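Local coordinates for p-nitrophenyl phosphatase (Pho2) (Archaeoglobus fulgidus, PDB 3QGM) that hydrolyses p-nitrophenyl phosphate as a phosphatase of the haloacid dehalogenase-like family, with a metal ion held at its active site, at the interface of chains A and B. Residues are numbered along the deposited sequence; one frame, centred on the assembly and turned at random. Chains: chain A/B, p-nitrophenyl phosphatase (Pho2).

The interface of chains A and B. Residues chain A 134, 138, 172, 175-176; chain B 154, 164, 167-168.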
loop_
_atom_site.group_PDB
_atom_site.type_symbol
_atom_site.label_atom_id
_atom_site.label_comp_id
_atom_site.label_asym_id
_atom_site.label_seq_id
_atom_site.Cartn_x
_atom_site.Cartn_y
_atom_site.Cartn_z
HETATM N N MSE A 134 -1.215 -10.862 0.180
HETATM C CA MSE A 134 -0.958 -9.692 1.021
HETATM C C MSE A 134 -1.165 -10.008 2.500
HETATM O O MSE A 134 -0.460 -9.476 3.344
HETATM C CB MSE A 134 -1.792 -8.487 0.610
HETATM C CG MSE A 134 -1.413 -7.248 1.403
HETATM SE SE MSE A 134 0.233 -6.458 0.773
HETATM C CE MSE A 134 -0.478 -5.846 -0.930
ATOM N N LEU A 138 1.682 -9.430 5.262
ATOM C CA LEU A 138 1.297 -8.752 6.485
ATOM C C LEU A 138 1.684 -9.603 7.732
ATOM O O LEU A 138 2.323 -9.122 8.677
ATOM C CB LEU A 138 -0.209 -8.428 6.470
ATOM C CG LEU A 138 -0.809 -8.004 7.824
ATOM C CD1 LEU A 138 -0.244 -6.608 8.186
ATOM C CD2 LEU A 138 -2.325 -8.013 7.792
ATOM N N ALA A 172 2.148 -0.669 1.164
ATOM C CA ALA A 172 1.061 -1.343 1.891
ATOM C C ALA A 172 1.531 -1.824 3.270
ATOM O O ALA A 172 0.904 -1.549 4.254
ATOM C CB ALA A 172 0.490 -2.486 1.080
ATOM N N TRP A 175 2.303 1.101 5.651
ATOM C CA TRP A 175 1.138 1.748 6.197
ATOM C C TRP A 175 0.453 0.943 7.284
ATOM O O TRP A 175 0.003 1.510 8.298
ATOM C CB TRP A 175 0.166 2.092 5.101
ATOM C CG TRP A 175 -0.886 3.012 5.478
ATOM C CD1 TRP A 175 -2.134 2.699 5.902
ATOM C CD2 TRP A 175 -0.844 4.422 5.344
ATOM N NE1 TRP A 175 -2.866 3.848 6.086
ATOM C CE2 TRP A 175 -2.102 4.917 5.723
ATOM C CE3 TRP A 175 0.137 5.322 4.900
ATOM C CZ2 TRP A 175 -2.393 6.286 5.761
ATOM C CZ3 TRP A 175 -0.150 6.649 4.900
ATOM C CH2 TRP A 175 -1.418 7.133 5.339
HETATM N N MSE A 176 0.416 -0.377 7.112
HETATM C CA MSE A 176 -0.303 -1.235 8.022
HETATM C C MSE A 176 0.506 -1.539 9.286
HETATM O O MSE A 176 -0.071 -1.743 10.332
HETATM C CB MSE A 176 -0.675 -2.553 7.309
HETATM C CG MSE A 176 -1.752 -2.353 6.208
HETATM SE SE MSE A 176 -2.357 -4.091 5.630
HETATM C CE MSE A 176 -0.749 -4.714 4.740
ATOM N N ARG B 154 -6.451 -0.103 9.352
ATOM C CA ARG B 154 -5.326 -0.769 8.663
ATOM C C ARG B 154 -5.352 -2.293 8.634
ATOM O O ARG B 154 -4.971 -2.917 7.609
ATOM C CB ARG B 154 -4.019 -0.278 9.257
ATOM C CG ARG B 154 -3.854 1.207 8.998
ATOM C CD ARG B 154 -2.823 1.866 9.819
ATOM N NE ARG B 154 -2.970 3.322 9.659
ATOM C CZ ARG B 154 -1.987 4.215 9.540
ATOM N NH1 ARG B 154 -0.708 3.859 9.542
ATOM N NH2 ARG B 154 -2.300 5.500 9.394
ATOM N N PRO B 164 -5.566 -7.610 6.001
ATOM C CA PRO B 164 -5.538 -6.213 5.624
ATOM C C PRO B 164 -6.892 -5.588 5.726
ATOM O O PRO B 164 -7.885 -6.210 5.415
ATOM C CB PRO B 164 -5.104 -6.265 4.168
ATOM C CG PRO B 164 -4.280 -7.475 4.075
ATOM C CD PRO B 164 -4.891 -8.446 4.997
ATOM N N GLY B 167 -7.111 0.396 4.863
ATOM C CA GLY B 167 -5.857 1.132 4.906
ATOM C C GLY B 167 -4.702 0.520 4.155
ATOM O O GLY B 167 -3.770 1.205 3.754
HETATM N N MSE B 168 -4.778 -0.766 3.874
HETATM C CA MSE B 168 -3.827 -1.346 2.902
HETATM C C MSE B 168 -3.788 -0.632 1.539
HETATM O O MSE B 168 -2.680 -0.352 0.978
HETATM C CB MSE B 168 -4.140 -2.810 2.642
HETATM C CG MSE B 168 -2.979 -3.466 1.954
HETATM SE SE MSE B 168 -3.377 -3.521 0.098
HETATM C CE MSE B 168 -4.294 -5.271 0.347
#
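The backbone carbonyl oxygen O of A:Trp175 accepts a hydrogen bond from the guanidinium nitrogen NH1 of B:Arg154, 2.8 Å away. The donor lies in the carbonyl plane, but the bond is bent, 132° at the hydrogen, and the oxygen stands 33° out of the guanidinium plane. This tilt accompanies a second use of the same group: the guanidinium of B:Arg154 makes a cation-pi stack over the face of the five-membered ring of A:Trp175, the two planes only 18° apart, with CZ 3.9 Å from the centroid of that ring, formed by CG, CD1, NE1, CE2 and CD2. NE1 sits over the middle of the guanidinium, while NH2 is displaced toward the ring's rim. One arginine thus engages both the main chain and the side chain of a single residue, a pairing that should fix how the guanidinium is turned. Its chain is extended from CG to NE and crosses the tryptophan side chain at about a right angle, bringing the head group over the indole face.

Beside this polar pair lies an apolar seam built largely from selenomethionines, labelled in place of methionine. A:Met176 and B:Met168 run side by side in the same direction, SE of the former 3.7 Å from CB of the latter. B:Met168, its chain bent at both chi2 and chi3, passes CB of A:Ala172 and meets A:Met134 tip to tip, its CE 3.6 Å from CG there. B:Pro164 fills the flank, its ring touching SE of A:Met176 through CB, 3.8 Å away, and CD2 of A:Leu138 through CD.

Two-fold symmetry repeats the patch with chains exchanged, consistent with a dimer, although the structure alone does not establish one in solution. Helices 131-143 and 167-177 of chain A supply one side; the other comes from a loop, the end of strand 161-164 and the start of helix 167-177 of chain B.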